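Local coordinates for protein prophenoloxidase b (Marsupenaeus japonicus, PDB 3WKY) that is the zymogen of a hemocyanin-related phenoloxidase that, once activated, probably oxidises phenols at a type 3 dinuclear copper centre, at residues Y16-T22 against K104-S109; A79-S84 against V111-A115; L11-F15 against L116-Y120; T24-R28 against D462-R467. All blocks are in the same frame, centred on the assembly; numbering follows the deposited sequence.

Helix 109-122 ties three of the four contacts together: the loop leading into it forms contact 1, and successive turns of it form contacts 2 and 3, whose centres lie about 11 Å apart. Centre to centre, contact 1 is about 13 Å from each of the other three and joins them directly. Pro18 CB packs on Leu113 CD1 at 3.7 Å toward contact 2, and Leu17 and Glu20 lie against Asp462 of contact 4. Contact 4, its centre about 25 Å from that of contact 2, is the peripheral one, at the surface beside an N-glycan. Contact 3 is linked to the copper-bearing helix: Tyr117 meets Trp200 and His201 on helix 193-205, which also carries the copper-pocket residues His199 and His203.

Contact 1 (Y16-T22 against K104-S109); sequences YLPYEST and KDHVNS
Asp105 reaches across to the start of helix 22-29, where its OD1 takes the backbone N-H of Thr22 at 3.0 Å in a nearly straight bond (174°), on the syn side but tilted out of the carboxylate plane. With CG anti to the carbonyl carbon, chi1 -80°, the carboxylate of Asp105 is turned toward Thr22, and OD2 accepts from the backbone of Thr47. Ser21 is the N-cap of the same helix, its OG bonded to Thr24 N; ahead of it, a type I beta turn from Leu17 to Glu20 lies in the loop between helices 9-12 and 22-29. Lys104, just after helix 93-103 in the all-alpha, hemocyanin-type region, runs its extended stem alongside Thr22, CB lying 3.4 Å from Thr22 OG1. A bend at the last torsion, chi4 -79°, then swings its ammonium in among the turn's carbonyls. NZ is 3.1 Å from Glu20 O, at an angle too poor for a hydrogen bond, and donates to a water that in turn donates to Pro18 O at 2.7 Å. A second water joins Thr22 OG1 to Asp105 N, 2.8 Å from that nitrogen.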
loop_
_atom_site.group_PDB
_atom_site.type_symbol
_atom_site.label_atom_id
_atom_site.label_comp_id
_atom_site.label_asym_id
_atom_site.label_seq_id
_atom_site.Cartn_x
_atom_site.Cartn_y
_atom_site.Cartn_z
ATOM N N TYR A 16 -8.806 12.819 -51.731
ATOM C CA TYR A 16 -10.047 13.492 -51.331
ATOM C C TYR A 16 -11.195 12.557 -50.934
ATOM O O TYR A 16 -11.232 11.397 -51.340
ATOM C CB TYR A 16 -10.510 14.457 -52.425
ATOM C CG TYR A 16 -9.589 15.638 -52.598
ATOM C CD1 TYR A 16 -8.602 15.911 -51.659
ATOM C CD2 TYR A 16 -9.704 16.483 -53.693
ATOM C CE1 TYR A 16 -7.748 16.987 -51.806
ATOM C CE2 TYR A 16 -8.855 17.568 -53.847
ATOM C CZ TYR A 16 -7.877 17.810 -52.898
ATOM O OH TYR A 16 -7.024 18.882 -53.035
ATOM N N LEU A 17 -12.114 13.095 -50.128
ATOM C CA LEU A 17 -13.291 12.371 -49.640
ATOM C C LEU A 17 -12.995 10.912 -49.272
ATOM O O LEU A 17 -13.607 10.000 -49.824
ATOM C CB LEU A 17 -14.413 12.435 -50.688
ATOM C CG LEU A 17 -14.800 13.831 -51.184
ATOM C CD1 LEU A 17 -15.945 13.747 -52.198
ATOM C CD2 LEU A 17 -15.172 14.765 -50.036
ATOM N N PRO A 18 -12.043 10.687 -48.343
ATOM C CA PRO A 18 -11.573 9.320 -48.091
ATOM C C PRO A 18 -12.618 8.394 -47.461
ATOM O O PRO A 18 -12.438 7.175 -47.512
ATOM C CB PRO A 18 -10.378 9.527 -47.139
ATOM C CG PRO A 18 -10.632 10.845 -46.485
ATOM C CD PRO A 18 -11.322 11.686 -47.526
ATOM N N TYR A 19 -13.679 8.947 -46.880
ATOM C CA TYR A 19 -14.718 8.102 -46.290
ATOM C C TYR A 19 -15.851 7.809 -47.270
ATOM O O TYR A 19 -16.802 7.102 -46.929
ATOM C CB TYR A 19 -15.301 8.749 -45.039
ATOM C CG TYR A 19 -14.304 8.954 -43.919
ATOM C CD1 TYR A 19 -13.934 7.901 -43.089
ATOM C CD2 TYR A 19 -13.747 10.204 -43.684
ATOM C CE1 TYR A 19 -13.026 8.091 -42.058
ATOM C CE2 TYR A 19 -12.846 10.405 -42.656
ATOM C CZ TYR A 19 -12.491 9.345 -41.845
ATOM O OH TYR A 19 -11.594 9.552 -40.820
ATOM N N GLU A 20 -15.767 8.361 -48.476
ATOM C CA GLU A 20 -16.813 8.128 -49.471
ATOM C C GLU A 20 -16.374 7.057 -50.454
ATOM O O GLU A 20 -15.192 6.736 -50.541
ATOM C CB GLU A 20 -17.177 9.424 -50.200
ATOM C CG GLU A 20 -17.619 10.568 -49.284
ATOM C CD GLU A 20 -18.916 10.279 -48.540
ATOM O OE1 GLU A 20 -19.682 9.402 -48.985
ATOM O OE2 GLU A 20 -19.175 10.937 -47.509
ATOM N N SER A 21 -17.331 6.481 -51.176
ATOM C CA SER A 21 -17.010 5.471 -52.177
ATOM C C SER A 21 -16.231 6.095 -53.326
ATOM O O SER A 21 -16.250 7.312 -53.516
ATOM C CB SER A 21 -18.287 4.843 -52.738
ATOM O OG SER A 21 -18.993 5.786 -53.524
ATOM N N THR A 22 -15.541 5.251 -54.085
ATOM C CA THR A 22 -14.844 5.702 -55.283
ATOM C C THR A 22 -15.851 6.290 -56.280
ATOM O O THR A 22 -15.561 7.270 -56.969
ATOM C CB THR A 22 -14.067 4.552 -55.938
ATOM O OG1 THR A 22 -13.245 3.909 -54.953
ATOM C CG2 THR A 22 -13.186 5.070 -57.073
ATOM N N LYS A 104 -9.303 1.462 -54.038
ATOM C CA LYS A 104 -9.809 2.376 -53.020
ATOM C C LYS A 104 -11.036 1.869 -52.258
ATOM O O LYS A 104 -11.138 2.078 -51.045
ATOM C CB LYS A 104 -10.110 3.738 -53.639
ATOM C CG LYS A 104 -10.618 4.766 -52.655
ATOM C CD LYS A 104 -10.974 6.055 -53.362
ATOM C CE LYS A 104 -11.107 7.201 -52.385
ATOM N NZ LYS A 104 -12.384 7.242 -51.630
ATOM N N ASP A 105 -11.958 1.205 -52.955
ATOM C CA ASP A 105 -13.163 0.668 -52.314
ATOM C C ASP A 105 -12.896 -0.541 -51.419
ATOM O O ASP A 105 -13.769 -0.957 -50.661
ATOM C CB ASP A 105 -14.199 0.255 -53.372
ATOM C CG ASP A 105 -14.980 1.429 -53.924
ATOM O OD1 ASP A 105 -15.262 2.380 -53.164
ATOM O OD2 ASP A 105 -15.328 1.390 -55.126
ATOM N N HIS A 106 -11.698 -1.106 -51.515
ATOM C CA HIS A 106 -11.413 -2.404 -50.921
ATOM C C HIS A 106 -10.398 -2.364 -49.787
ATOM O O HIS A 106 -10.101 -3.399 -49.188
ATOM C CB HIS A 106 -10.931 -3.360 -52.008
ATOM C CG HIS A 106 -11.863 -3.439 -53.176
ATOM N ND1 HIS A 106 -12.889 -4.357 -53.246
ATOM C CD2 HIS A 106 -11.953 -2.685 -54.298
ATOM C CE1 HIS A 106 -13.558 -4.179 -54.372
ATOM N NE2 HIS A 106 -13.012 -3.169 -55.027
ATOM N N VAL A 107 -9.871 -1.177 -49.503
ATOM C CA VAL A 107 -8.869 -1.008 -48.453
ATOM C C VAL A 107 -9.343 -0.014 -47.406
ATOM O O VAL A 107 -10.118 0.901 -47.707
ATOM C CB VAL A 107 -7.519 -0.512 -49.018
ATOM C CG1 VAL A 107 -6.825 -1.608 -49.800
ATOM C CG2 VAL A 107 -7.728 0.706 -49.885
ATOM N N ASN A 108 -8.898 -0.216 -46.167
ATOM C CA ASN A 108 -9.133 0.714 -45.071
ATOM C C ASN A 108 -8.715 2.125 -45.522
ATOM O O ASN A 108 -7.645 2.298 -46.101
ATOM C CB ASN A 108 -8.304 0.234 -43.867
ATOM C CG ASN A 108 -8.333 1.196 -42.711
ATOM O OD1 ASN A 108 -7.714 2.254 -42.768
ATOM N ND2 ASN A 108 -9.037 0.826 -41.638
ATOM N N SER A 109 -9.556 3.132 -45.288
ATOM C CA SER A 109 -9.274 4.442 -45.860
ATOM C C SER A 109 -8.024 5.099 -45.278
ATOM O O SER A 109 -7.290 5.759 -46.012
ATOM C CB SER A 109 -10.488 5.372 -45.780
ATOM O OG SER A 109 -11.014 5.432 -44.472
HETATM O O HOH W 1 -11.057 5.575 -49.240
HETATM O O HOH W 2 -13.671 4.644 -51.628
HETATM O O HOH W 3 -12.335 1.657 -55.651
#

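Contact 2 (A79-S84 against V111-A115)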
loop_
_atom_site.group_PDB
_atom_site.type_symbol
_atom_site.label_atom_id
_atom_site.label_comp_id
_atom_site.label_asym_id
_atom_site.label_seq_id
_atom_site.Cartn_x
_atom_site.Cartn_y
_atom_site.Cartn_z
ATOM N N ALA A 79 0.687 -3.631 -43.616
ATOM C CA ALA A 79 -0.361 -3.430 -44.605
ATOM C C ALA A 79 -0.097 -2.173 -45.428
ATOM O O ALA A 79 -0.273 -2.170 -46.652
ATOM C CB ALA A 79 -1.720 -3.357 -43.938
ATOM N N VAL A 80 0.323 -1.100 -44.759
ATOM C CA VAL A 80 0.675 0.126 -45.470
ATOM C C VAL A 80 1.894 -0.112 -46.363
ATOM O O VAL A 80 1.944 0.350 -47.512
ATOM C CB VAL A 80 0.915 1.303 -44.502
ATOM C CG1 VAL A 80 1.585 2.469 -45.215
ATOM C CG2 VAL A 80 -0.404 1.759 -43.918
ATOM N N LYS A 81 2.866 -0.847 -45.843
ATOM C CA LYS A 81 4.064 -1.154 -46.615
ATOM C C LYS A 81 3.705 -1.987 -47.852
ATOM O O LYS A 81 4.237 -1.759 -48.944
ATOM C CB LYS A 81 5.061 -1.918 -45.754
ATOM C CG LYS A 81 6.407 -2.166 -46.419
ATOM C CD LYS A 81 7.290 -3.043 -45.533
ATOM C CE LYS A 81 8.703 -3.112 -46.086
ATOM N NZ LYS A 81 9.562 -3.985 -45.255
ATOM N N ASP A 82 2.799 -2.945 -47.677
ATOM C CA ASP A 82 2.394 -3.825 -48.777
ATOM C C ASP A 82 1.599 -3.093 -49.867
ATOM O O ASP A 82 1.814 -3.336 -51.055
ATOM C CB ASP A 82 1.603 -5.033 -48.259
ATOM C CG ASP A 82 2.469 -6.020 -47.489
ATOM O OD1 ASP A 82 3.706 -5.843 -47.473
ATOM O OD2 ASP A 82 1.909 -6.979 -46.906
ATOM N N LEU A 83 0.694 -2.199 -49.472
ATOM C CA LEU A 83 -0.061 -1.386 -50.432
ATOM C C LEU A 83 0.827 -0.375 -51.151
ATOM O O LEU A 83 0.761 -0.236 -52.376
ATOM C CB LEU A 83 -1.214 -0.650 -49.750
ATOM C CG LEU A 83 -2.094 0.213 -50.656
ATOM C CD1 LEU A 83 -2.657 -0.605 -51.820
ATOM C CD2 LEU A 83 -3.224 0.875 -49.869
ATOM N N SER A 84 1.652 0.343 -50.395
ATOM C CA SER A 84 2.527 1.337 -51.004
ATOM C C SER A 84 3.492 0.679 -51.986
ATOM O O SER A 84 3.887 1.299 -52.972
ATOM C CB SER A 84 3.294 2.125 -49.935
ATOM O OG SER A 84 4.118 1.267 -49.176
ATOM N N VAL A 111 -5.397 3.477 -44.021
ATOM C CA VAL A 111 -4.300 2.704 -44.584
ATOM C C VAL A 111 -4.038 3.168 -46.025
ATOM O O VAL A 111 -2.886 3.334 -46.436
ATOM C CB VAL A 111 -4.603 1.189 -44.529
ATOM C CG1 VAL A 111 -3.639 0.389 -45.415
ATOM C CG2 VAL A 111 -4.538 0.688 -43.078
ATOM N N PHE A 112 -5.113 3.421 -46.767
ATOM C CA PHE A 112 -5.007 3.938 -48.140
ATOM C C PHE A 112 -4.256 5.273 -48.182
ATOM O O PHE A 112 -3.283 5.430 -48.936
ATOM C CB PHE A 112 -6.408 4.082 -48.749
ATOM C CG PHE A 112 -6.415 4.639 -50.149
ATOM C CD1 PHE A 112 -6.144 3.818 -51.237
ATOM C CD2 PHE A 112 -6.707 5.978 -50.376
ATOM C CE1 PHE A 112 -6.161 4.322 -52.528
ATOM C CE2 PHE A 112 -6.719 6.494 -51.666
ATOM C CZ PHE A 112 -6.445 5.664 -52.743
ATOM N N LEU A 113 -4.705 6.228 -47.369
ATOM C CA LEU A 113 -4.055 7.532 -47.259
ATOM C C LEU A 113 -2.595 7.455 -46.836
ATOM O O LEU A 113 -1.751 8.160 -47.394
ATOM C CB LEU A 113 -4.827 8.445 -46.300
ATOM C CG LEU A 113 -6.180 8.903 -46.825
ATOM C CD1 LEU A 113 -6.907 9.715 -45.783
ATOM C CD2 LEU A 113 -5.981 9.721 -48.109
ATOM N N ALA A 114 -2.290 6.613 -45.852
ATOM C CA ALA A 114 -0.908 6.478 -45.382
ATOM C C ALA A 114 -0.009 5.968 -46.502
ATOM O O ALA A 114 1.076 6.505 -46.738
ATOM C CB ALA A 114 -0.842 5.542 -44.176
ATOM N N ALA A 115 -0.473 4.930 -47.193
ATOM C CA ALA A 115 0.258 4.358 -48.325
ATOM C C ALA A 115 0.508 5.397 -49.429
ATOM O O ALA A 115 1.593 5.430 -50.030
ATOM C CB ALA A 115 -0.499 3.131 -48.883
#
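Val80 and Ala115 meet at the centre of a helix-helix contact made mainly by apolar side chains, with no hydrogen bond across it. Val80 splits its branches: CG1 rests 3.8 Å from the backbone N of Ala115, while CG2 fits between Ala114 CB and Val111 CG1, 3.8 Å from the latter. The two valine side chains run past one another, pointing opposite ways. One turn further on, Leu83 brings CD2 to 3.7 Å from Ala115 CB and to 3.9 Å from Phe112 CA; with its CG anti to the backbone N (chi1 -179°), the branch reaches over the backbone of the other helix. Small residues probably permit the close approach: Ser84 and Ala115 bring their CA atoms within 4.6 Å, and Ser84 CB lies 3.7 Å from Ala115 O. The helix segments approach to 8.7 Å and cross at -59°, consistent with ridges-into-grooves packing.

Behind this first shell, Ser84 OG turns back on its own helix, near the carbonyls of Val80 and Lys81. Asn108 caps the start of the partner helix through Val111 N, and Phe87 covers both Phe112 and Ala115. Phe69 and Ile63, from loops, close over Val80 and Ala79. Helix 109-122 thus lies between helix 74-89 and the loop after helix 9-12.

Contact 3 (L11-F15 against L116-Y120)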
loop_
_atom_site.group_PDB
_atom_site.type_symbol
_atom_site.label_atom_id
_atom_site.label_comp_id
_atom_site.label_asym_id
_atom_site.label_seq_id
_atom_site.Cartn_x
_atom_site.Cartn_y
_atom_site.Cartn_z
ATOM N N LEU A 11 -3.765 12.934 -59.447
ATOM C CA LEU A 11 -3.266 12.115 -58.339
ATOM C C LEU A 11 -3.672 12.664 -56.986
ATOM O O LEU A 11 -4.030 11.925 -56.080
ATOM C CB LEU A 11 -1.744 12.067 -58.379
ATOM C CG LEU A 11 -1.130 11.159 -59.428
ATOM C CD1 LEU A 11 0.358 11.465 -59.571
ATOM C CD2 LEU A 11 -1.359 9.723 -59.021
ATOM N N ARG A 12 -3.580 13.976 -56.854
ATOM C CA ARG A 12 -3.928 14.670 -55.620
ATOM C C ARG A 12 -5.394 14.463 -55.266
ATOM O O ARG A 12 -5.779 14.486 -54.096
ATOM C CB ARG A 12 -3.646 16.158 -55.782
ATOM C CG ARG A 12 -3.676 16.954 -54.495
ATOM C CD ARG A 12 -2.980 18.285 -54.706
ATOM N NE ARG A 12 -1.973 18.183 -55.761
ATOM C CZ ARG A 12 -1.062 19.114 -56.026
ATOM N NH1 ARG A 12 -1.014 20.225 -55.304
ATOM N NH2 ARG A 12 -0.191 18.931 -57.011
ATOM N N GLN A 13 -6.217 14.258 -56.289
ATOM C CA GLN A 13 -7.645 14.044 -56.084
ATOM C C GLN A 13 -7.936 12.712 -55.401
ATOM O O GLN A 13 -9.007 12.525 -54.828
ATOM C CB GLN A 13 -8.389 14.124 -57.417
ATOM C CG GLN A 13 -8.468 15.526 -57.993
ATOM C CD GLN A 13 -9.174 15.559 -59.335
ATOM O OE1 GLN A 13 -9.291 14.536 -60.017
ATOM N NE2 GLN A 13 -9.649 16.735 -59.721
ATOM N N LEU A 14 -6.986 11.784 -55.466
ATOM C CA LEU A 14 -7.165 10.472 -54.851
ATOM C C LEU A 14 -7.191 10.564 -53.325
ATOM O O LEU A 14 -7.696 9.665 -52.658
ATOM C CB LEU A 14 -6.053 9.526 -55.287
ATOM C CG LEU A 14 -5.788 9.469 -56.790
ATOM C CD1 LEU A 14 -4.443 8.816 -57.068
ATOM C CD2 LEU A 14 -6.893 8.720 -57.496
ATOM N N PHE A 15 -6.639 11.648 -52.784
ATOM C CA PHE A 15 -6.603 11.868 -51.337
ATOM C C PHE A 15 -7.958 12.334 -50.823
ATOM O O PHE A 15 -8.229 12.271 -49.621
ATOM C CB PHE A 15 -5.572 12.954 -50.991
ATOM C CG PHE A 15 -4.129 12.542 -51.188
ATOM C CD1 PHE A 15 -3.514 12.652 -52.434
ATOM C CD2 PHE A 15 -3.365 12.099 -50.108
ATOM C CE1 PHE A 15 -2.181 12.295 -52.607
ATOM C CE2 PHE A 15 -2.026 11.741 -50.273
ATOM C CZ PHE A 15 -1.432 11.837 -51.524
ATOM N N LEU A 116 -0.482 6.248 -49.686
ATOM C CA LEU A 116 -0.354 7.292 -50.703
ATOM C C LEU A 116 0.708 8.323 -50.331
ATOM O O LEU A 116 1.561 8.681 -51.147
ATOM C CB LEU A 116 -1.687 8.007 -50.919
ATOM C CG LEU A 116 -2.568 7.541 -52.075
ATOM C CD1 LEU A 116 -3.739 8.497 -52.245
ATOM C CD2 LEU A 116 -1.745 7.454 -53.358
ATOM N N TYR A 117 0.657 8.813 -49.093
ATOM C CA TYR A 117 1.661 9.782 -48.643
ATOM C C TYR A 117 3.049 9.154 -48.685
ATOM O O TYR A 117 4.013 9.791 -49.123
ATOM C CB TYR A 117 1.355 10.288 -47.224
ATOM C CG TYR A 117 0.329 11.402 -47.144
ATOM C CD1 TYR A 117 0.702 12.727 -47.285
ATOM C CD2 TYR A 117 -1.012 11.122 -46.881
ATOM C CE1 TYR A 117 -0.234 13.751 -47.194
ATOM C CE2 TYR A 117 -1.956 12.137 -46.790
ATOM C CZ TYR A 117 -1.563 13.446 -46.948
ATOM O OH TYR A 117 -2.503 14.451 -46.854
ATOM N N HIS A 118 3.164 7.909 -48.229
ATOM C CA HIS A 118 4.463 7.239 -48.243
ATOM C C HIS A 118 4.990 7.125 -49.670
ATOM O O HIS A 118 6.197 7.264 -49.923
ATOM C CB HIS A 118 4.381 5.843 -47.627
ATOM C CG HIS A 118 5.679 5.102 -47.650
ATOM N ND1 HIS A 118 6.853 5.633 -47.145
ATOM C CD2 HIS A 118 6.001 3.871 -48.114
ATOM C CE1 HIS A 118 7.830 4.760 -47.297
ATOM N NE2 HIS A 118 7.338 3.678 -47.882
ATOM N N THR A 119 4.072 6.873 -50.596
ATOM C CA THR A 119 4.409 6.747 -52.017
ATOM C C THR A 119 5.036 8.023 -52.584
ATOM O O THR A 119 5.986 7.952 -53.376
ATOM C CB THR A 119 3.171 6.345 -52.825
ATOM O OG1 THR A 119 2.787 5.014 -52.454
ATOM C CG2 THR A 119 3.465 6.390 -54.332
ATOM N N TYR A 120 4.530 9.184 -52.183
ATOM C CA TYR A 120 5.133 10.440 -52.630
ATOM C C TYR A 120 6.566 10.609 -52.125
ATOM O O TYR A 120 7.385 11.230 -52.795
ATOM C CB TYR A 120 4.290 11.645 -52.212
ATOM C CG TYR A 120 3.149 11.992 -53.142
ATOM C CD1 TYR A 120 2.024 11.180 -53.226
ATOM C CD2 TYR A 120 3.180 13.153 -53.911
ATOM C CE1 TYR A 120 0.968 11.502 -54.056
ATOM C CE2 TYR A 120 2.117 13.486 -54.747
ATOM C CZ TYR A 120 1.017 12.650 -54.812
ATOM O OH TYR A 120 -0.045 12.960 -55.633
HETATM O O HOH W 4 -0.113 15.524 -56.495
#
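Phe15 packs its ring against helix 109-122 and forms an aromatic cluster with Tyr117 and Tyr120, joining the helix 9-12 region to the all-alpha, hemocyanin-type part of the fold. Its CG lies beside the backbone N (chi1 -70°), which turns the ring toward that helix. Its edge is turned to the face of Tyr117 in a T-shaped pair, centroids 4.8 Å apart and planes at 72°. CE2 makes the touch, 3.5 Å from Tyr117 CE2 and offset toward the tyrosine's rim. In one of two deposited conformers, Leu116 sets CD1 over the centre of one phenylalanine face, a CH-pi contact of 3.9 Å. Tyr120 comes from the opposite direction and brings CE1 to the Phe15 edge at CZ, its ring tilted obliquely. Replacing Phe15 by an alanine is likely to open a gap between the two tyrosines and leave Leu116 CD1 without the ring face it covers. Tyr117 OH bonds to Pro132 O, and Phe15 packs on the same proline's side chain. Tyr120 OH lies 3.4 Å from Leu11 CB and 2.7 Å from a water at its ring edge.

Contact 4 (T24-R28 against D462-R467). With NAG (2-acetamido-2-deoxy-beta-D-glucopyranose), chain C; EDO (1,2-ethanediol), chain L.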
loop_
_atom_site.group_PDB
_atom_site.type_symbol
_atom_site.label_atom_id
_atom_site.label_comp_id
_atom_site.label_asym_id
_atom_site.label_seq_id
_atom_site.Cartn_x
_atom_site.Cartn_y
_atom_site.Cartn_z
ATOM N N THR A 24 -18.667 7.921 -55.601
ATOM C CA THR A 24 -19.038 9.262 -55.157
ATOM C C THR A 24 -17.948 10.272 -55.510
ATOM O O THR A 24 -18.230 11.397 -55.936
ATOM C CB THR A 24 -19.279 9.306 -53.631
ATOM O OG1 THR A 24 -20.386 8.463 -53.291
ATOM C CG2 THR A 24 -19.572 10.724 -53.167
ATOM N N LEU A 25 -16.698 9.870 -55.326
ATOM C CA LEU A 25 -15.579 10.753 -55.624
ATOM C C LEU A 25 -15.488 10.983 -57.130
ATOM O O LEU A 25 -15.313 12.114 -57.589
ATOM C CB LEU A 25 -14.270 10.155 -55.096
ATOM C CG LEU A 25 -12.991 10.940 -55.405
ATOM C CD1 LEU A 25 -12.952 12.252 -54.642
ATOM C CD2 LEU A 25 -11.751 10.098 -55.109
ATOM N N ALA A 26 -15.617 9.901 -57.892
ATOM C CA ALA A 26 -15.499 9.963 -59.345
ATOM C C ALA A 26 -16.605 10.813 -59.959
ATOM O O ALA A 26 -16.360 11.599 -60.874
ATOM C CB ALA A 26 -15.515 8.574 -59.929
ATOM N N ASP A 27 -17.821 10.650 -59.450
ATOM C CA ASP A 27 -18.949 11.434 -59.935
ATOM C C ASP A 27 -18.723 12.924 -59.730
ATOM O O ASP A 27 -18.988 13.728 -60.625
ATOM C CB ASP A 27 -20.247 11.014 -59.248
ATOM C CG ASP A 27 -21.393 11.953 -59.561
ATOM O OD1 ASP A 27 -21.928 11.878 -60.688
ATOM O OD2 ASP A 27 -21.754 12.769 -58.688
ATOM N N ARG A 28 -18.228 13.283 -58.552
ATOM C CA ARG A 28 -17.992 14.676 -58.212
ATOM C C ARG A 28 -16.861 15.255 -59.056
ATOM O O ARG A 28 -16.892 16.426 -59.428
ATOM C CB ARG A 28 -17.660 14.799 -56.721
ATOM C CG ARG A 28 -18.346 15.955 -56.006
ATOM C CD ARG A 28 -17.973 17.270 -56.634
ATOM N NE ARG A 28 -18.370 18.419 -55.829
ATOM C CZ ARG A 28 -19.500 19.094 -56.000
ATOM N NH1 ARG A 28 -20.357 18.725 -56.943
ATOM N NH2 ARG A 28 -19.775 20.135 -55.225
ATOM N N ASP A 462 -17.689 15.232 -47.109
ATOM C CA ASP A 462 -18.773 15.572 -48.020
ATOM C C ASP A 462 -19.973 16.068 -47.227
ATOM O O ASP A 462 -20.701 15.271 -46.639
ATOM C CB ASP A 462 -19.159 14.342 -48.847
ATOM C CG ASP A 462 -20.050 14.686 -50.033
ATOM O OD1 ASP A 462 -20.572 15.818 -50.089
ATOM O OD2 ASP A 462 -20.231 13.811 -50.906
ATOM N N PHE A 463 -20.189 17.377 -47.216
ATOM C CA PHE A 463 -21.279 17.958 -46.432
ATOM C C PHE A 463 -22.613 18.047 -47.187
ATOM O O PHE A 463 -23.599 18.544 -46.641
ATOM C CB PHE A 463 -20.893 19.344 -45.917
ATOM C CG PHE A 463 -19.880 19.328 -44.798
ATOM C CD1 PHE A 463 -20.282 19.154 -43.479
ATOM C CD2 PHE A 463 -18.531 19.518 -45.062
ATOM C CE1 PHE A 463 -19.354 19.158 -42.440
ATOM C CE2 PHE A 463 -17.597 19.526 -44.028
ATOM C CZ PHE A 463 -18.011 19.345 -42.719
ATOM N N ARG A 464 -22.642 17.573 -48.431
ATOM C CA ARG A 464 -23.875 17.577 -49.223
ATOM C C ARG A 464 -24.936 16.646 -48.639
ATOM O O ARG A 464 -24.629 15.544 -48.179
ATOM C CB ARG A 464 -23.595 17.155 -50.669
ATOM C CG ARG A 464 -22.777 18.151 -51.480
ATOM C CD ARG A 464 -21.718 17.433 -52.299
ATOM N NE ARG A 464 -22.231 16.759 -53.487
ATOM C CZ ARG A 464 -21.833 15.560 -53.908
ATOM N NH1 ARG A 464 -20.930 14.869 -53.230
ATOM N NH2 ARG A 464 -22.352 15.042 -55.013
ATOM N N LEU A 465 -26.186 17.095 -48.664
ATOM C CA LEU A 465 -27.310 16.227 -48.336
ATOM C C LEU A 465 -27.620 15.355 -49.546
ATOM O O LEU A 465 -27.779 14.137 -49.434
ATOM C CB LEU A 465 -28.527 17.060 -47.951
ATOM C CG LEU A 465 -28.434 17.663 -46.551
ATOM C CD1 LEU A 465 -29.533 18.688 -46.315
ATOM C CD2 LEU A 465 -28.501 16.555 -45.508
ATOM N N LYS A 466 -27.684 15.993 -50.710
ATOM C CA LYS A 466 -27.870 15.275 -51.962
ATOM C C LYS A 466 -26.922 15.777 -53.040
ATOM O O LYS A 466 -26.324 16.845 -52.905
ATOM C CB LYS A 466 -29.324 15.360 -52.423
ATOM C CG LYS A 466 -30.209 14.304 -51.781
ATOM C CD LYS A 466 -31.683 14.588 -51.999
ATOM C CE LYS A 466 -32.492 13.350 -51.686
ATOM N NZ LYS A 466 -33.961 13.580 -51.672
ATOM N N ARG A 467 -26.813 14.988 -54.106
ATOM C CA ARG A 467 -25.820 15.161 -55.164
ATOM C C ARG A 467 -25.560 16.595 -55.633
ATOM O O ARG A 467 -24.408 17.005 -55.791
ATOM C CB ARG A 467 -26.208 14.301 -56.366
ATOM C CG ARG A 467 -25.183 14.300 -57.473
ATOM C CD ARG A 467 -25.621 13.440 -58.646
ATOM N NE ARG A 467 -24.517 13.234 -59.573
ATOM C CZ ARG A 467 -24.092 14.146 -60.441
ATOM N NH1 ARG A 467 -24.684 15.334 -60.504
ATOM N NH2 ARG A 467 -23.074 13.874 -61.248
HETATM C C1 NAG C . -14.629 21.658 -55.651
HETATM C C2 NAG C . -15.243 20.372 -56.198
HETATM C C3 NAG C . -15.247 20.333 -57.723
HETATM C C4 NAG C . -15.790 21.637 -58.292
HETATM C C5 NAG C . -15.080 22.835 -57.669
HETATM C C6 NAG C . -15.665 24.146 -58.185
HETATM C C7 NAG C . -15.236 18.403 -54.806
HETATM C C8 NAG C . -14.605 17.087 -54.461
HETATM N N2 NAG C . -14.580 19.201 -55.644
HETATM O O3 NAG C . -16.068 19.270 -58.151
HETATM O O4 NAG C . -15.619 21.649 -59.690
HETATM O O5 NAG C . -15.209 22.796 -56.260
HETATM O O6 NAG C . -17.044 24.186 -57.885
HETATM O O7 NAG C . -16.319 18.712 -54.318
HETATM C C1 EDO L . -17.732 18.313 -49.769
HETATM O O1 EDO L . -18.475 19.353 -49.095
HETATM C C2 EDO L . -17.516 18.589 -51.255
HETATM O O2 EDO L . -18.748 18.395 -51.960
#
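The guanidinium groups of Arg28 and Arg464 lie nearly parallel, their planes 20° apart, with Arg464 NE over the centre of one Arg28 face, 4.3 Å above it. At the Arg28 edge sits the glycan's acetamide: NE donates to NAG O7 at 2.6 Å, the chain bending at chi2 (-59°) to reach it. Arg464 carries Arg28 CG over one face and has Arg467 O in its plane, where NE and NH2 both grip that one oxygen, NH2 at 2.9 Å on a lone pair. Its NH1 forms a salt bridge with Asp462 OD2 at 2.6 Å, which probably eases the closeness of the two positive groups. A leucine replacing Arg464 would probably leave Arg467 O without the two donors just described and Asp462 without its charged mate. In one of two deposited conformers Asp27 is placed to pair with Arg467, but the 2.4 Å from OD1 to NH2 is doubtfully short. Asp462 OD1 accepts from Arg464 N, an Asx turn, in the loop between strands 445-456 and 472-481 by which the Ig-like domain meets helix 22-29.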